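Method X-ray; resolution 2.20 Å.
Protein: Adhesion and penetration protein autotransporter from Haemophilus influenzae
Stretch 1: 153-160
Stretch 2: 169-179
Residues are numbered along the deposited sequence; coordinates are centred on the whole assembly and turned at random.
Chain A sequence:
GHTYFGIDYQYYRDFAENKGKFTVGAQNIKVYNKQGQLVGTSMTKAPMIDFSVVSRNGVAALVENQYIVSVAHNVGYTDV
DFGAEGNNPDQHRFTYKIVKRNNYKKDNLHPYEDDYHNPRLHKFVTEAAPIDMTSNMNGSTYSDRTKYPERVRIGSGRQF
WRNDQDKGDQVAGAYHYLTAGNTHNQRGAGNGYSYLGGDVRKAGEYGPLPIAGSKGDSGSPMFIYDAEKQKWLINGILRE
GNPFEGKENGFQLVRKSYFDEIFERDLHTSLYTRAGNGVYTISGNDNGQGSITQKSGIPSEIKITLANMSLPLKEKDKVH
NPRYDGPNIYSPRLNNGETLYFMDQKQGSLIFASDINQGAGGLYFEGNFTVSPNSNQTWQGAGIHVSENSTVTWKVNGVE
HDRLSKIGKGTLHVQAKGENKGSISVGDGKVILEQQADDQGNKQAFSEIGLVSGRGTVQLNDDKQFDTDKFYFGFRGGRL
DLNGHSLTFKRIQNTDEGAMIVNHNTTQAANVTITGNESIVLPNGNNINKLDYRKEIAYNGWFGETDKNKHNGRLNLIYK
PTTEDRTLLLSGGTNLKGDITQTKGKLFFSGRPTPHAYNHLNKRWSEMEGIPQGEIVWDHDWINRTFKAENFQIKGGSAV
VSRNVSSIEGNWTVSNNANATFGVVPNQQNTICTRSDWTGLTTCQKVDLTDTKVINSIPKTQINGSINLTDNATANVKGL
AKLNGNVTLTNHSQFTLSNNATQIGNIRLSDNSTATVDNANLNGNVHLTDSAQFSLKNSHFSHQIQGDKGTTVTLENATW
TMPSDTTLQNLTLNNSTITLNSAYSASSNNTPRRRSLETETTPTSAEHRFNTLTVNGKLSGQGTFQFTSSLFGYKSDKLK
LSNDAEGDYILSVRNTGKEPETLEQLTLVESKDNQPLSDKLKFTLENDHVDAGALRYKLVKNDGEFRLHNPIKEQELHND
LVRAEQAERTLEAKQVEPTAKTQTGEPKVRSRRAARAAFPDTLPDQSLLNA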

# COMPACT_ATOMS: atom_id res chain seq x y z
N ARG A 153 13.94 61.37 -3.27
CA ARG A 153 13.02 62.46 -2.91
C ARG A 153 11.60 62.14 -3.38
O ARG A 153 11.38 61.21 -4.16
CB ARG A 153 13.47 63.82 -3.47
CG ARG A 153 13.31 63.98 -4.99
CD ARG A 153 13.24 65.46 -5.40
NE ARG A 153 12.06 66.11 -4.82
CZ ARG A 153 10.85 66.14 -5.38
NH1 ARG A 153 10.65 65.59 -6.57
NH2 ARG A 153 9.84 66.74 -4.76
N ILE A 154 10.64 62.91 -2.92
CA ILE A 154 9.25 62.60 -3.21
C ILE A 154 8.44 63.86 -2.98
O ILE A 154 8.72 64.63 -2.07
CB ILE A 154 8.75 61.47 -2.29
CG1 ILE A 154 7.26 61.17 -2.56
CG2 ILE A 154 8.99 61.83 -0.83
CD1 ILE A 154 6.71 59.99 -1.79
N GLY A 155 7.43 64.08 -3.82
CA GLY A 155 6.60 65.27 -3.67
C GLY A 155 5.36 65.28 -4.55
O GLY A 155 5.16 64.39 -5.38
N SER A 156 4.53 66.30 -4.38
CA SER A 156 3.32 66.41 -5.18
C SER A 156 3.24 67.72 -5.95
O SER A 156 2.17 68.12 -6.40
CB SER A 156 2.09 66.24 -4.29
OG SER A 156 1.94 67.34 -3.42
N GLY A 157 4.37 68.40 -6.10
CA GLY A 157 4.39 69.64 -6.86
C GLY A 157 3.98 69.46 -8.31
O GLY A 157 3.86 68.34 -8.80
N ARG A 158 3.75 70.56 -9.01
CA ARG A 158 3.40 70.51 -10.43
C ARG A 158 4.15 69.40 -11.15
O ARG A 158 5.38 69.29 -11.04
CB ARG A 158 3.70 71.84 -11.10
CG ARG A 158 2.87 72.97 -10.56
CD ARG A 158 3.15 74.25 -11.31
NE ARG A 158 2.11 75.23 -11.07
CZ ARG A 158 2.23 76.53 -11.35
NH1 ARG A 158 3.36 76.99 -11.87
NH2 ARG A 158 1.21 77.35 -11.10
N GLN A 159 3.42 68.59 -11.89
CA GLN A 159 4.00 67.40 -12.51
C GLN A 159 4.29 67.60 -14.00
O GLN A 159 3.42 68.00 -14.76
CB GLN A 159 3.09 66.18 -12.28
CG GLN A 159 2.67 65.94 -10.83
CD GLN A 159 3.79 65.42 -9.93
OE1 GLN A 159 4.94 65.23 -10.36
NE2 GLN A 159 3.46 65.18 -8.66
N PHE A 160 5.53 67.31 -14.39
CA PHE A 160 5.93 67.38 -15.78
C PHE A 160 6.56 66.07 -16.19
O PHE A 160 7.09 65.34 -15.35
CB PHE A 160 7.00 68.46 -15.96
CG PHE A 160 6.54 69.86 -15.64
CD1 PHE A 160 6.12 70.71 -16.65
CD2 PHE A 160 6.55 70.33 -14.34
CE1 PHE A 160 5.71 72.00 -16.35
CE2 PHE A 160 6.15 71.62 -14.04
CZ PHE A 160 5.72 72.45 -15.05
N ASP A 169 6.02 68.66 -20.76
CA ASP A 169 4.57 68.70 -20.73
C ASP A 169 4.15 68.72 -19.28
O ASP A 169 4.57 67.86 -18.51
CB ASP A 169 3.97 67.47 -21.39
CG ASP A 169 4.21 67.42 -22.89
OD1 ASP A 169 4.44 68.48 -23.50
OD2 ASP A 169 4.14 66.30 -23.45
N GLN A 170 3.33 69.69 -18.89
CA GLN A 170 2.77 69.68 -17.54
C GLN A 170 1.52 68.83 -17.50
O GLN A 170 0.49 69.21 -18.06
CB GLN A 170 2.44 71.09 -17.06
CG GLN A 170 2.14 71.11 -15.58
CD GLN A 170 1.62 72.43 -15.08
OE1 GLN A 170 0.63 72.48 -14.34
NE2 GLN A 170 2.28 73.52 -15.46
N VAL A 171 1.60 67.68 -16.85
CA VAL A 171 0.53 66.70 -16.91
C VAL A 171 -0.46 66.84 -15.75
O VAL A 171 -1.60 66.38 -15.85
CB VAL A 171 1.09 65.28 -16.97
CG1 VAL A 171 1.99 65.13 -18.20
CG2 VAL A 171 1.87 64.98 -15.70
N ALA A 172 -0.04 67.48 -14.67
CA ALA A 172 -0.93 67.72 -13.54
C ALA A 172 -0.56 68.97 -12.73
O ALA A 172 0.61 69.34 -12.65
CB ALA A 172 -0.99 66.50 -12.63
N GLY A 173 -1.56 69.61 -12.14
CA GLY A 173 -1.32 70.72 -11.23
C GLY A 173 -0.71 70.21 -9.93
O GLY A 173 -0.59 69.00 -9.73
N ALA A 174 -0.32 71.13 -9.06
CA ALA A 174 0.31 70.76 -7.79
C ALA A 174 -0.71 70.12 -6.88
O ALA A 174 -1.90 70.37 -7.01
CB ALA A 174 0.92 71.97 -7.12
N TYR A 175 -0.22 69.29 -5.95
CA TYR A 175 -1.03 68.71 -4.89
C TYR A 175 -2.14 67.79 -5.39
O TYR A 175 -3.17 67.67 -4.75
CB TYR A 175 -1.64 69.80 -4.00
CG TYR A 175 -0.64 70.87 -3.59
CD1 TYR A 175 0.59 70.52 -3.05
CD2 TYR A 175 -0.94 72.21 -3.74
CE1 TYR A 175 1.50 71.49 -2.68
CE2 TYR A 175 -0.03 73.19 -3.37
CZ TYR A 175 1.18 72.82 -2.84
OH TYR A 175 2.09 73.78 -2.46
N HIS A 176 -1.91 67.12 -6.52
CA HIS A 176 -2.88 66.15 -7.03
C HIS A 176 -2.45 64.74 -6.65
O HIS A 176 -3.28 63.93 -6.25
CB HIS A 176 -2.99 66.23 -8.56
CG HIS A 176 -3.79 67.40 -9.05
ND1 HIS A 176 -4.74 67.28 -10.04
CD2 HIS A 176 -3.76 68.71 -8.71
CE1 HIS A 176 -5.27 68.47 -10.28
NE2 HIS A 176 -4.69 69.35 -9.49
N TYR A 177 -1.17 64.45 -6.79
CA TYR A 177 -0.63 63.14 -6.43
C TYR A 177 0.89 63.18 -6.23
O TYR A 177 1.55 64.19 -6.51
CB TYR A 177 -1.01 62.08 -7.48
CG TYR A 177 -0.55 62.44 -8.88
CD1 TYR A 177 0.75 62.18 -9.29
CD2 TYR A 177 -1.42 63.05 -9.78
CE1 TYR A 177 1.18 62.52 -10.56
CE2 TYR A 177 -1.01 63.39 -11.04
CZ TYR A 177 0.29 63.12 -11.43
OH TYR A 177 0.69 63.47 -12.70
N LEU A 178 1.44 62.07 -5.74
CA LEU A 178 2.86 61.98 -5.45
C LEU A 178 3.64 61.39 -6.61
O LEU A 178 3.17 60.48 -7.28
CB LEU A 178 3.08 61.11 -4.21
CG LEU A 178 2.48 61.62 -2.90
CD1 LEU A 178 2.43 60.49 -1.90
CD2 LEU A 178 3.28 62.80 -2.35
N THR A 179 4.84 61.92 -6.84
CA THR A 179 5.80 61.26 -7.72
C THR A 179 7.12 61.24 -6.99
O THR A 179 7.36 62.06 -6.10
CB THR A 179 6.00 62.00 -9.06
OG1 THR A 179 6.39 63.36 -8.82
CG2 THR A 179 4.73 61.97 -9.88
O HOH W 1 7.83 65.59 -7.23
O HOH W 2 0.50 66.81 -8.04
O HOH W 3 -0.74 74.24 -9.66

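The antiparallel pairing of the two segments is broken by a beta bulge, at which the carbonyl of Gln-159 serves two successive amides of the opposing strand. Val-171 N donates to Gln-159 O at 2.8 Å, while Ala-172 N reaches the same Gln-159 O in a weak bond of 3.5 Å. The return bond, from Gln-159 N to Ala-172 O, is 3.0 Å long and nearly straight. Val-171 is thus the extra residue: Gln-159 pairs with Ala-172, but Phe-160 pairs with Gln-170. The backbone of Val-171, with phi/psi of -94/-20°, departs from extended geometry at the bulge.

Beyond the bulge, Phe-160 and Gln-170 form a non-hydrogen-bonded pair, their side chains on the same face of the sheet. Gln-170 CG lies over one face of the Phe-160 ring, 4.0 Å from its centroid, in a CH-pi contact. The backbones approach closely here, with Phe-160 CA 3.1 Å from Asp-169 O in a CA-H...O contact.

At the other end, Gly-155 and Thr-179 restore regular antiparallel pairing through two almost linear hydrogen bonds, Gly-155 N to Thr-179 O at 3.0 Å and Thr-179 N to Gly-155 O at 2.9 Å. The absence of a side chain at Gly-155 matters within its own strand, because an ideal CB would lie 2.5 Å from Arg-153 NH2. Water 1 links that arginine to the opposite segment, accepting from Arg-153 NH1 (2.9 Å) and donating to Thr-179 OG1 (3.1 Å).

Between the paired ends the chains follow a looped course, held by Tyr-175 N donating to Ser-156 O at 2.7 Å. Water 2 lies 2.7 Å from Ser-156 O and 3.0 Å from Gly-173 O, and accepts from His-176 N at 2.9 Å. The Ser-156 side chain points toward the second segment; its OG lies at the edge of the Tyr-175 ring, 3.5 Å from Tyr-175 CD1.

Gln-159 ties the bulge to the Thr-179 end of the contact. With chi1 and chi2 both m, its side chain folds back so that the terminal amide reaches across to the second segment. Thr-179 OG1 donates to Gln-159 OE1 at 2.8 Å, and Gln-159 NE2 makes a weak bond to Tyr-177 O at 3.0 Å, its angle of 123° far from linear. The hydroxyl of Thr-179 therefore accepts a hydrogen bond from water 1 and donates one to Gln-159 OE1. Of all residues in the contact, Gln-159 has the largest area covered by the opposing stretch, 129 Å².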